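Local coordinates for protein putative NADPH:quinone oxidoreductase (PDB 3IUP) that binds NADPH and probably uses it to reduce quinones or related substrates, at residues A179-L184 with Q206-L211; L51-A56 with V359-A364; T259-A264 with T279-Y284. All coordinates share one frame; numbering follows the deposited sequence. Where two conformers were deposited one is given.

Overall arrangement
Contacts 1 and 3 both belong to the six-stranded parallel sheet and its helices, the Rossmann-type half of the chain, and follow one another in sequence, with centres about 22 Å apart. Contact 2 ties helix 46-53, in the GroES-like part, to the end of helix 354-360 near the C terminus; the loop it closes, some 300 residues long, encloses the other two. Its centre lies about 20 Å from that of contact 1 and about 32 Å from that of contact 3. Contacts 1 and 2 do not touch but both reach NADPH, so the cofactor bridges them, whereas contact 3 lies toward the periphery, inside a beta-alpha-beta unit.

Contact 1. Residues A179-L184 with Q206-L211; sequences AAASNL and QEQADL. With NDP (NADPH dihydro-nicotinamide-adenine-dinucleotide phosphate), chain C.
The methyl group of A181 rests against the aliphatic start of the Q208 side chain, its CB 3.5 Å from Q208 CB and nearly as close to CG. In the modelled conformer L211 CD2 comes within 4.3 Å of A181 CB, a looser touch. Beyond this apolar base Q208 turns polar. With CG anti to the carbonyl carbon (chi1 -65°) and the chain extended from there, its amide is carried past A181 to the ribose that bears the 2'-phosphate. NE2 donates to phosphate oxygen O3X of NADPH at 2.8 Å, a grip on the 2'-phosphate consistent with use of NADPH, while OE1 accepts from the backbone N of R204 and from a water. That water also accepts from A181 N at 3.2 Å and lies 2.9 Å from the ribose hydroxyl O3B of NADPH, linking the turn, the glutamine and the cofactor. R204, K205, T365 and K368 bond to the cofactor as well. In Rossmann-type fashion the type I turn from A179 to S182 leads into helix 183-195, whose first amides hold the diphosphate: N183 N reaches O1A of NADPH at 2.9 Å and L184 N reaches O1N at 2.8 Å, both nearly straight. S182, the N-cap, bonds through OG to G185 N.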
loop_
_atom_site.group_PDB
_atom_site.type_symbol
_atom_site.label_atom_id
_atom_site.label_comp_id
_atom_site.label_asym_id
_atom_site.label_seq_id
_atom_site.Cartn_x
_atom_site.Cartn_y
_atom_site.Cartn_z
ATOM N N ALA A 179 -3.288 -18.304 0.411
ATOM C CA ALA A 179 -3.745 -19.315 1.372
ATOM C C ALA A 179 -5.082 -19.891 0.882
ATOM O O ALA A 179 -6.011 -20.091 1.653
ATOM C CB ALA A 179 -3.833 -18.722 2.786
ATOM N N ALA A 180 -5.121 -20.210 -0.414
ATOM C CA ALA A 180 -6.365 -20.426 -1.159
ATOM C C ALA A 180 -7.094 -21.730 -0.761
ATOM O O ALA A 180 -8.257 -21.900 -1.069
ATOM C CB ALA A 180 -6.146 -20.398 -2.629
ATOM N N ALA A 181 -6.405 -22.620 -0.040
ATOM C CA ALA A 181 -7.050 -23.864 0.455
ATOM C C ALA A 181 -7.736 -23.645 1.789
ATOM O O ALA A 181 -8.310 -24.584 2.372
ATOM C CB ALA A 181 -6.021 -25.006 0.544
ATOM N N SER A 182 -7.708 -22.400 2.261
ATOM C CA SER A 182 -8.533 -22.029 3.417
ATOM C C SER A 182 -10.003 -22.287 3.136
ATOM O O SER A 182 -10.431 -22.386 1.981
ATOM C CB SER A 182 -8.322 -20.541 3.780
ATOM O OG SER A 182 -8.882 -19.736 2.769
ATOM N N ASN A 183 -10.807 -22.414 4.190
ATOM C CA ASN A 183 -12.236 -22.429 3.984
ATOM C C ASN A 183 -12.728 -21.292 3.077
ATOM O O ASN A 183 -13.492 -21.512 2.125
ATOM C CB ASN A 183 -13.016 -22.419 5.310
ATOM C CG ASN A 183 -13.112 -23.793 5.979
ATOM O OD1 ASN A 183 -12.314 -24.670 5.735
ATOM N ND2 ASN A 183 -14.118 -23.966 6.836
ATOM N N LEU A 184 -12.288 -20.077 3.358
ATOM C CA LEU A 184 -12.711 -18.929 2.551
ATOM C C LEU A 184 -12.273 -19.065 1.083
ATOM O O LEU A 184 -13.032 -18.795 0.159
ATOM C CB LEU A 184 -12.131 -17.625 3.164
ATOM C CG LEU A 184 -12.636 -16.299 2.587
ATOM C CD1 LEU A 184 -12.280 -15.172 3.521
ATOM C CD2 LEU A 184 -12.045 -16.056 1.202
ATOM N N GLN A 206 1.775 -28.534 -1.935
ATOM C CA GLN A 206 1.152 -29.172 -3.085
ATOM C C GLN A 206 -0.172 -29.874 -2.795
ATOM O O GLN A 206 -1.079 -29.828 -3.608
ATOM C CB GLN A 206 2.122 -30.143 -3.725
ATOM C CG GLN A 206 1.622 -30.714 -5.033
ATOM C CD GLN A 206 1.432 -29.693 -6.142
ATOM O OE1 GLN A 206 2.071 -28.648 -6.171
ATOM N NE2 GLN A 206 0.517 -29.995 -7.054
ATOM N N GLU A 207 -0.311 -30.522 -1.643
ATOM C CA GLU A 207 -1.578 -31.191 -1.331
ATOM C C GLU A 207 -2.753 -30.194 -1.336
ATOM O O GLU A 207 -3.908 -30.558 -1.586
ATOM C CB GLU A 207 -1.495 -31.948 0.002
ATOM C CG GLU A 207 -1.354 -31.088 1.178
ATOM C CD GLU A 207 -1.132 -31.859 2.481
ATOM O OE1 GLU A 207 -1.080 -33.120 2.480
ATOM O OE2 GLU A 207 -1.003 -31.177 3.507
ATOM N N GLN A 208 -2.466 -28.928 -1.036
ATOM C CA GLN A 208 -3.500 -27.907 -1.120
ATOM C C GLN A 208 -3.866 -27.585 -2.558
ATOM O O GLN A 208 -5.016 -27.286 -2.861
ATOM C CB GLN A 208 -3.025 -26.621 -0.399
ATOM C CG GLN A 208 -2.835 -26.829 1.059
ATOM C CD GLN A 208 -2.019 -25.752 1.751
ATOM O OE1 GLN A 208 -1.741 -24.666 1.190
ATOM N NE2 GLN A 208 -1.587 -26.069 2.978
ATOM N N ALA A 209 -2.886 -27.609 -3.449
ATOM C CA ALA A 209 -3.157 -27.472 -4.864
ATOM C C ALA A 209 -3.992 -28.640 -5.382
ATOM O O ALA A 209 -4.935 -28.444 -6.120
ATOM C CB ALA A 209 -1.840 -27.325 -5.659
ATOM N N ASP A 210 -3.668 -29.867 -4.949
ATOM C CA ASP A 210 -4.469 -31.030 -5.303
ATOM C C ASP A 210 -5.946 -30.827 -4.893
ATOM O O ASP A 210 -6.845 -31.124 -5.673
ATOM C CB ASP A 210 -3.933 -32.280 -4.594
ATOM C CG ASP A 210 -2.460 -32.584 -4.943
ATOM O OD1 ASP A 210 -1.982 -32.089 -5.990
ATOM O OD2 ASP A 210 -1.794 -33.326 -4.158
ATOM N N LEU A 211 -6.143 -30.376 -3.651
ATOM C CA LEU A 211 -7.484 -30.115 -3.111
ATOM C C LEU A 211 -8.247 -29.157 -4.009
ATOM O O LEU A 211 -9.360 -29.432 -4.409
ATOM C CB LEU A 211 -7.402 -29.548 -1.688
ATOM C CG LEU A 211 -8.744 -29.193 -1.045
ATOM C CD1 LEU A 211 -9.632 -30.453 -0.985
ATOM C CD2 LEU A 211 -8.568 -28.501 0.359
HETATM P PA NDP C . -8.884 -21.598 7.515
HETATM O O1A NDP C . -9.966 -22.352 6.917
HETATM O O2A NDP C . -8.503 -21.870 8.919
HETATM O O5B NDP C . -7.586 -21.889 6.530
HETATM C C5B NDP C . -6.381 -21.180 6.838
HETATM C C4B NDP C . -5.396 -21.417 5.734
HETATM O O4B NDP C . -4.265 -20.670 6.076
HETATM C C3B NDP C . -4.983 -22.891 5.595
HETATM O O3B NDP C . -5.004 -23.386 4.273
HETATM C C2B NDP C . -3.518 -22.896 6.085
HETATM O O2B NDP C . -2.672 -23.817 5.397
HETATM C C1B NDP C . -3.108 -21.462 5.780
HETATM N N9A NDP C . -2.018 -20.973 6.634
HETATM C C8A NDP C . -1.998 -21.036 8.012
HETATM N N7A NDP C . -0.889 -20.419 8.456
HETATM C C5A NDP C . -0.185 -19.937 7.369
HETATM C C6A NDP C . 1.024 -19.230 7.210
HETATM N N6A NDP C . 1.846 -18.926 8.230
HETATM N N1A NDP C . 1.439 -18.892 5.939
HETATM C C2A NDP C . 0.728 -19.253 4.837
HETATM N N3A NDP C . -0.453 -19.941 4.996
HETATM C C4A NDP C . -0.901 -20.278 6.229
HETATM O O3 NDP C . -9.062 -19.992 7.463
HETATM P PN NDP C . -10.346 -19.210 7.042
HETATM O O1N NDP C . -10.866 -19.582 5.749
HETATM O O2N NDP C . -11.351 -19.145 8.157
HETATM O O5D NDP C . -9.711 -17.715 6.909
HETATM C C5D NDP C . -8.853 -17.416 5.797
HETATM C C4D NDP C . -8.172 -16.070 6.024
HETATM O O4D NDP C . -9.160 -15.054 5.749
HETATM C C3D NDP C . -7.619 -15.817 7.441
HETATM O O3D NDP C . -6.396 -15.111 7.399
HETATM C C2D NDP C . -8.693 -14.918 8.032
HETATM O O2D NDP C . -8.283 -14.106 9.122
HETATM C C1D NDP C . -9.030 -14.088 6.791
HETATM N N1N NDP C . -10.285 -13.313 6.919
HETATM C C2N NDP C . -10.151 -11.964 6.966
HETATM C C3N NDP C . -11.240 -11.144 7.102
HETATM C C7N NDP C . -11.084 -9.638 7.013
HETATM O O7N NDP C . -12.223 -8.886 7.287
HETATM N N7N NDP C . -9.938 -9.009 6.723
HETATM C C4N NDP C . -12.599 -11.701 6.920
HETATM C C5N NDP C . -12.642 -13.207 6.855
HETATM C C6N NDP C . -11.472 -13.957 6.848
HETATM P P2B NDP C . -1.681 -24.839 6.218
HETATM O O1X NDP C . -2.428 -26.175 6.333
HETATM O O2X NDP C . -1.302 -24.310 7.598
HETATM O O3X NDP C . -0.444 -24.945 5.313
HETATM O O HOH W 1 -3.754 -22.672 1.703
#

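Contact 2. Residues L51-A56 with V359-A364; sequences LLFGAA and VYNKRA. With NDP (NADPH dihydro-nicotinamide-adenine-dinucleotide phosphate), chain C.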
loop_
_atom_site.group_PDB
_atom_site.type_symbol
_atom_site.label_atom_id
_atom_site.label_comp_id
_atom_site.label_asym_id
_atom_site.label_seq_id
_atom_site.Cartn_x
_atom_site.Cartn_y
_atom_site.Cartn_z
ATOM N N LEU A 51 -8.667 -12.587 19.287
ATOM C CA LEU A 51 -9.276 -12.017 20.504
ATOM C C LEU A 51 -9.182 -12.975 21.672
ATOM O O LEU A 51 -8.870 -12.589 22.809
ATOM C CB LEU A 51 -10.726 -11.638 20.212
ATOM C CG LEU A 51 -11.446 -10.958 21.364
ATOM C CD1 LEU A 51 -10.735 -9.628 21.764
ATOM C CD2 LEU A 51 -12.927 -10.747 20.955
ATOM N N LEU A 52 -9.399 -14.244 21.398
ATOM C CA LEU A 52 -9.391 -15.259 22.423
ATOM C C LEU A 52 -8.058 -15.304 23.205
ATOM O O LEU A 52 -8.036 -15.324 24.439
ATOM C CB LEU A 52 -9.711 -16.602 21.779
ATOM C CG LEU A 52 -9.824 -17.837 22.651
ATOM C CD1 LEU A 52 -10.956 -17.669 23.736
ATOM C CD2 LEU A 52 -10.075 -19.067 21.700
ATOM N N PHE A 53 -6.956 -15.304 22.474
ATOM C CA PHE A 53 -5.638 -15.477 23.080
ATOM C C PHE A 53 -4.859 -14.189 23.158
ATOM O O PHE A 53 -3.831 -14.136 23.813
ATOM C CB PHE A 53 -4.827 -16.515 22.285
ATOM C CG PHE A 53 -5.505 -17.842 22.181
ATOM C CD1 PHE A 53 -5.933 -18.487 23.307
ATOM C CD2 PHE A 53 -5.664 -18.476 20.929
ATOM C CE1 PHE A 53 -6.566 -19.715 23.230
ATOM C CE2 PHE A 53 -6.290 -19.714 20.848
ATOM C CZ PHE A 53 -6.726 -20.327 21.988
ATOM N N GLY A 54 -5.303 -13.175 22.444
ATOM C CA GLY A 54 -4.573 -11.912 22.403
ATOM C C GLY A 54 -3.134 -12.125 21.942
ATOM O O GLY A 54 -2.840 -13.018 21.138
ATOM N N ALA A 55 -2.231 -11.317 22.486
ATOM C CA ALA A 55 -0.792 -11.461 22.224
ATOM C C ALA A 55 -0.154 -12.439 23.177
ATOM O O ALA A 55 1.072 -12.411 23.340
ATOM C CB ALA A 55 -0.106 -10.077 22.328
ATOM N N ALA A 56 -0.924 -13.321 23.826
ATOM C CA ALA A 56 -0.338 -14.270 24.753
ATOM C C ALA A 56 0.590 -15.219 23.989
ATOM O O ALA A 56 0.352 -15.561 22.821
ATOM C CB ALA A 56 -1.347 -15.072 25.490
ATOM N N VAL A 359 -4.585 -28.031 18.430
ATOM C CA VAL A 359 -5.015 -28.248 17.044
ATOM C C VAL A 359 -5.636 -27.042 16.401
ATOM O O VAL A 359 -5.188 -26.584 15.347
ATOM C CB VAL A 359 -5.979 -29.450 16.967
ATOM C CG1 VAL A 359 -6.427 -29.712 15.516
ATOM C CG2 VAL A 359 -5.331 -30.656 17.642
ATOM N N TYR A 360 -6.657 -26.461 17.033
ATOM C CA TYR A 360 -7.388 -25.441 16.351
ATOM C C TYR A 360 -6.577 -24.151 16.148
ATOM O O TYR A 360 -6.771 -23.423 15.171
ATOM C CB TYR A 360 -8.770 -25.252 16.989
ATOM C CG TYR A 360 -8.900 -24.599 18.356
ATOM C CD1 TYR A 360 -8.696 -23.237 18.516
ATOM C CD2 TYR A 360 -9.368 -25.328 19.438
ATOM C CE1 TYR A 360 -8.880 -22.619 19.767
ATOM C CE2 TYR A 360 -9.604 -24.733 20.669
ATOM C CZ TYR A 360 -9.341 -23.362 20.827
ATOM O OH TYR A 360 -9.552 -22.778 22.050
ATOM N N ASN A 361 -5.646 -23.912 17.043
ATOM C CA ASN A 361 -4.820 -22.731 16.952
ATOM C C ASN A 361 -3.747 -22.799 15.831
ATOM O O ASN A 361 -3.083 -21.790 15.582
ATOM C CB ASN A 361 -4.239 -22.359 18.327
ATOM C CG ASN A 361 -3.882 -20.885 18.408
ATOM O OD1 ASN A 361 -4.516 -20.049 17.757
ATOM N ND2 ASN A 361 -2.837 -20.566 19.134
ATOM N N LYS A 362 -3.648 -23.924 15.092
ATOM C CA LYS A 362 -2.708 -23.996 13.953
ATOM C C LYS A 362 -3.244 -23.253 12.743
ATOM O O LYS A 362 -2.468 -22.924 11.840
ATOM C CB LYS A 362 -2.440 -25.422 13.515
ATOM C CG LYS A 362 -1.897 -26.379 14.564
ATOM C CD LYS A 362 -1.752 -27.764 13.918
ATOM N N ARG A 363 -4.558 -22.992 12.688
ATOM C CA ARG A 363 -5.203 -22.472 11.449
ATOM C C ARG A 363 -4.732 -23.298 10.214
ATOM O O ARG A 363 -4.423 -22.755 9.136
ATOM C CB ARG A 363 -4.946 -20.955 11.242
ATOM C CG ARG A 363 -5.189 -20.109 12.523
ATOM C CD ARG A 363 -3.852 -19.845 13.225
ATOM N NE ARG A 363 -3.987 -19.261 14.560
ATOM C CZ ARG A 363 -4.204 -17.967 14.789
ATOM N NH1 ARG A 363 -4.347 -17.116 13.768
ATOM N NH2 ARG A 363 -4.312 -17.524 16.035
ATOM N N ALA A 364 -4.723 -24.604 10.416
ATOM C CA ALA A 364 -4.311 -25.582 9.387
ATOM C C ALA A 364 -5.481 -25.890 8.457
ATOM O O ALA A 364 -6.652 -25.888 8.889
ATOM C CB ALA A 364 -3.821 -26.850 10.098
HETATM P PA NDP C . -8.884 -21.598 7.515
HETATM O O1A NDP C . -9.966 -22.352 6.917
HETATM O O2A NDP C . -8.503 -21.870 8.919
HETATM O O5B NDP C . -7.586 -21.889 6.530
HETATM C C5B NDP C . -6.381 -21.180 6.838
HETATM C C4B NDP C . -5.396 -21.417 5.734
HETATM O O4B NDP C . -4.265 -20.670 6.076
HETATM C C3B NDP C . -4.983 -22.891 5.595
HETATM O O3B NDP C . -5.004 -23.386 4.273
HETATM C C2B NDP C . -3.518 -22.896 6.085
HETATM O O2B NDP C . -2.672 -23.817 5.397
HETATM C C1B NDP C . -3.108 -21.462 5.780
HETATM N N9A NDP C . -2.018 -20.973 6.634
HETATM C C8A NDP C . -1.998 -21.036 8.012
HETATM N N7A NDP C . -0.889 -20.419 8.456
HETATM C C5A NDP C . -0.185 -19.937 7.369
HETATM C C6A NDP C . 1.024 -19.230 7.210
HETATM N N6A NDP C . 1.846 -18.926 8.230
HETATM N N1A NDP C . 1.439 -18.892 5.939
HETATM C C2A NDP C . 0.728 -19.253 4.837
HETATM N N3A NDP C . -0.453 -19.941 4.996
HETATM C C4A NDP C . -0.901 -20.278 6.229
HETATM O O3 NDP C . -9.062 -19.992 7.463
HETATM P PN NDP C . -10.346 -19.210 7.042
HETATM O O1N NDP C . -10.866 -19.582 5.749
HETATM O O2N NDP C . -11.351 -19.145 8.157
HETATM O O5D NDP C . -9.711 -17.715 6.909
HETATM C C5D NDP C . -8.853 -17.416 5.797
HETATM C C4D NDP C . -8.172 -16.070 6.024
HETATM O O4D NDP C . -9.160 -15.054 5.749
HETATM C C3D NDP C . -7.619 -15.817 7.441
HETATM O O3D NDP C . -6.396 -15.111 7.399
HETATM C C2D NDP C . -8.693 -14.918 8.032
HETATM O O2D NDP C . -8.283 -14.106 9.122
HETATM C C1D NDP C . -9.030 -14.088 6.791
HETATM N N1N NDP C . -10.285 -13.313 6.919
HETATM C C2N NDP C . -10.151 -11.964 6.966
HETATM C C3N NDP C . -11.240 -11.144 7.102
HETATM C C7N NDP C . -11.084 -9.638 7.013
HETATM O O7N NDP C . -12.223 -8.886 7.287
HETATM N N7N NDP C . -9.938 -9.009 6.723
HETATM C C4N NDP C . -12.599 -11.701 6.920
HETATM C C5N NDP C . -12.642 -13.207 6.855
HETATM C C6N NDP C . -11.472 -13.957 6.848
HETATM P P2B NDP C . -1.681 -24.839 6.218
HETATM O O1X NDP C . -2.428 -26.175 6.333
HETATM O O2X NDP C . -1.302 -24.310 7.598
HETATM O O3X NDP C . -0.444 -24.945 5.313
#
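F53 meets two residues of the segment 359-364 at once, Y360 at its far end and N361 along one side. The dense part is aromatic and aliphatic: F53 CZ lies 3.9 Å from Y360 CE1, and the tyrosine hydroxyl OH, 3.7 Å from the same F53 CZ, comes to the edge of the phenylalanine ring near its plane. L52 CD2 approaches the edge of the Y360 ring, 3.8 Å from OH, with the two side chains crossing at about a right angle. That hydroxyl is not left to apolar neighbours alone, since it is hydrogen-bonded to the carbonyl of V351. Toward the more exposed side the packing gives way to polar groups. N361 runs past F53 in the opposite direction, its amide plane 59° from the ring and OD1 3.6 Å from F53 CE2; CG anti to the backbone N (chi1 -156°) brings the amide there. R363 fixes this amide side-on: NH2 donates to N361 OD1 at 3.1 Å, and NE to the main-chain N361 O at 2.9 Å. At R363, whose positive phi ends the helical run, the chain already meets NADPH: R363 O lies 3.2 Å from C8A of its adenine. The contact thus places helix 46-53 against the end of helix 354-360; L49 of helix 46-53 also touches Y360, N361 and R363, and L20 of strand 17-26 packs on L52 and F53.

Contact 3. Residues T259-A264 with T279-Y284; sequences TCMEAA and THKQVY
K281 reaches helix 253-266 with both parts of its side chain, the hydrocarbon stem lying on M261 and the ammonium group paired with E262. M261, a selenomethionine, slides past the lysine in the opposite direction: its CB is 3.8 Å from K281 CD, while SE lies 3.8 Å from K281 CB, so the extended M261 chain covers the stem over much of its length. The lysine then bends at its last two torsions (chi3 -67°, chi4 -74°), bringing NZ back to the carboxylate. In the resulting salt bridge K281 NZ meets E262 OE1 at 2.9 Å from above the carboxylate plane, 41° out of it. A second bond runs from NZ to T279 O, at 2.8 Å and nearly along the C=O axis, tying the lysine to the loop that leads into its own strand; a weak third goes to A303 O.

In the next shell, E262 is positioned by S277, whose backbone N donates to OE2, with a weak bond from N266 besides. L258 and L265 of the same helix also touch K281, and M261 leans on A244 of strand 243-249. Strand 281-285 itself is bonded in the parallel sheet to 243-249 on one side and 304-308 on the other. Helix and strand are the second and third elements of a beta-alpha-beta unit, 243-249, 253-266 and 281-285, in the Rossmann-type half of the chain.

All three touching residues are buried, so the ion pair is probably shielded from bulk water; the carboxylate and two main-chain carbonyls around NZ would be expected to keep the lysine protonated.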
loop_
_atom_site.group_PDB
_atom_site.type_symbol
_atom_site.label_atom_id
_atom_site.label_comp_id
_atom_site.label_asym_id
_atom_site.label_seq_id
_atom_site.Cartn_x
_atom_site.Cartn_y
_atom_site.Cartn_z
ATOM N N THR A 259 5.345 -8.251 -8.404
ATOM C CA THR A 259 6.416 -8.448 -9.371
ATOM C C THR A 259 5.904 -9.241 -10.589
ATOM O O THR A 259 6.167 -8.880 -11.755
ATOM C CB THR A 259 7.643 -9.128 -8.678
ATOM O OG1 THR A 259 8.085 -8.316 -7.586
ATOM C CG2 THR A 259 8.810 -9.380 -9.640
ATOM N N CYS A 260 5.195 -10.335 -10.324
ATOM C CA CYS A 260 4.695 -11.179 -11.420
ATOM C C CYS A 260 3.606 -10.489 -12.206
ATOM O O CYS A 260 3.530 -10.632 -13.422
ATOM C CB CYS A 260 4.209 -12.528 -10.906
ATOM S SG CYS A 260 5.530 -13.521 -10.232
HETATM N N MSE A 261 2.787 -9.664 -11.532
HETATM C CA MSE A 261 1.752 -8.915 -12.243
HETATM C C MSE A 261 2.428 -7.935 -13.237
HETATM O O MSE A 261 1.968 -7.750 -14.367
HETATM C CB MSE A 261 0.894 -8.110 -11.269
HETATM C CG MSE A 261 -0.128 -8.876 -10.589
HETATM SE SE MSE A 261 -1.100 -7.768 -9.298
HETATM C CE MSE A 261 -2.416 -9.094 -8.818
ATOM N N GLU A 262 3.482 -7.284 -12.807
ATOM C CA GLU A 262 4.139 -6.305 -13.672
ATOM C C GLU A 262 4.815 -7.073 -14.835
ATOM O O GLU A 262 4.781 -6.602 -15.969
ATOM C CB GLU A 262 5.131 -5.476 -12.888
ATOM C CG GLU A 262 5.847 -4.418 -13.678
ATOM C CD GLU A 262 4.981 -3.259 -14.165
ATOM O OE1 GLU A 262 3.728 -3.242 -14.031
ATOM O OE2 GLU A 262 5.604 -2.332 -14.745
ATOM N N ALA A 263 5.398 -8.247 -14.546
ATOM C CA ALA A 263 6.007 -9.078 -15.617
ATOM C C ALA A 263 4.959 -9.437 -16.650
ATOM O O ALA A 263 5.229 -9.384 -17.863
ATOM C CB ALA A 263 6.656 -10.355 -15.054
ATOM N N ALA A 264 3.771 -9.831 -16.185
ATOM C CA ALA A 264 2.657 -10.212 -17.065
ATOM C C ALA A 264 2.174 -9.008 -17.884
ATOM O O ALA A 264 1.948 -9.097 -19.094
ATOM C CB ALA A 264 1.494 -10.811 -16.256
ATOM N N THR A 279 -0.805 0.399 -15.575
ATOM C CA THR A 279 -1.941 -0.334 -15.017
ATOM C C THR A 279 -1.741 -0.570 -13.519
ATOM O O THR A 279 -0.746 -1.197 -13.094
ATOM C CB THR A 279 -2.132 -1.662 -15.734
ATOM O OG1 THR A 279 -2.424 -1.384 -17.121
ATOM C CG2 THR A 279 -3.249 -2.467 -15.122
ATOM N N HIS A 280 -2.681 -0.074 -12.738
ATOM C CA HIS A 280 -2.588 -0.184 -11.289
ATOM C C HIS A 280 -2.783 -1.608 -10.800
ATOM O O HIS A 280 -3.774 -2.259 -11.150
ATOM C CB HIS A 280 -3.645 0.707 -10.599
ATOM C CG HIS A 280 -3.575 0.649 -9.094
ATOM N ND1 HIS A 280 -2.635 1.350 -8.364
ATOM C CD2 HIS A 280 -4.294 -0.062 -8.194
ATOM C CE1 HIS A 280 -2.792 1.076 -7.078
ATOM N NE2 HIS A 280 -3.783 0.220 -6.947
ATOM N N LYS A 281 -1.832 -2.061 -9.987
ATOM C CA LYS A 281 -1.807 -3.365 -9.357
ATOM C C LYS A 281 -2.013 -3.175 -7.857
ATOM O O LYS A 281 -1.337 -2.310 -7.248
ATOM C CB LYS A 281 -0.435 -3.990 -9.537
ATOM C CG LYS A 281 -0.081 -4.287 -10.975
ATOM C CD LYS A 281 1.458 -4.312 -11.237
ATOM C CE LYS A 281 2.144 -2.952 -11.076
ATOM N NZ LYS A 281 1.789 -2.118 -12.267
ATOM N N GLN A 282 -2.932 -3.930 -7.282
ATOM C CA GLN A 282 -3.318 -3.738 -5.887
ATOM C C GLN A 282 -3.217 -5.060 -5.096
ATOM O O GLN A 282 -3.762 -6.059 -5.542
ATOM C CB GLN A 282 -4.744 -3.212 -5.805
ATOM C CG GLN A 282 -5.261 -2.918 -4.389
ATOM C CD GLN A 282 -4.542 -1.765 -3.703
ATOM O OE1 GLN A 282 -4.092 -0.817 -4.331
ATOM N NE2 GLN A 282 -4.421 -1.866 -2.379
ATOM N N VAL A 283 -2.585 -5.032 -3.928
ATOM C CA VAL A 283 -2.583 -6.195 -3.006
ATOM C C VAL A 283 -3.196 -5.773 -1.703
ATOM O O VAL A 283 -2.694 -4.824 -1.083
ATOM C CB VAL A 283 -1.193 -6.757 -2.763
ATOM C CG1 VAL A 283 -1.275 -7.909 -1.668
ATOM C CG2 VAL A 283 -0.605 -7.298 -4.071
ATOM N N TYR A 284 -4.282 -6.412 -1.290
ATOM C CA TYR A 284 -4.855 -6.198 0.034
ATOM C C TYR A 284 -4.360 -7.292 0.976
ATOM O O TYR A 284 -4.524 -8.482 0.688
ATOM C CB TYR A 284 -6.344 -6.175 -0.056
ATOM C CG TYR A 284 -6.874 -4.885 -0.618
ATOM C CD1 TYR A 284 -6.732 -3.719 0.089
ATOM C CD2 TYR A 284 -7.547 -4.843 -1.863
ATOM C CE1 TYR A 284 -7.237 -2.522 -0.395
ATOM C CE2 TYR A 284 -8.062 -3.648 -2.355
ATOM C CZ TYR A 284 -7.886 -2.497 -1.616
ATOM O OH TYR A 284 -8.352 -1.272 -2.033
#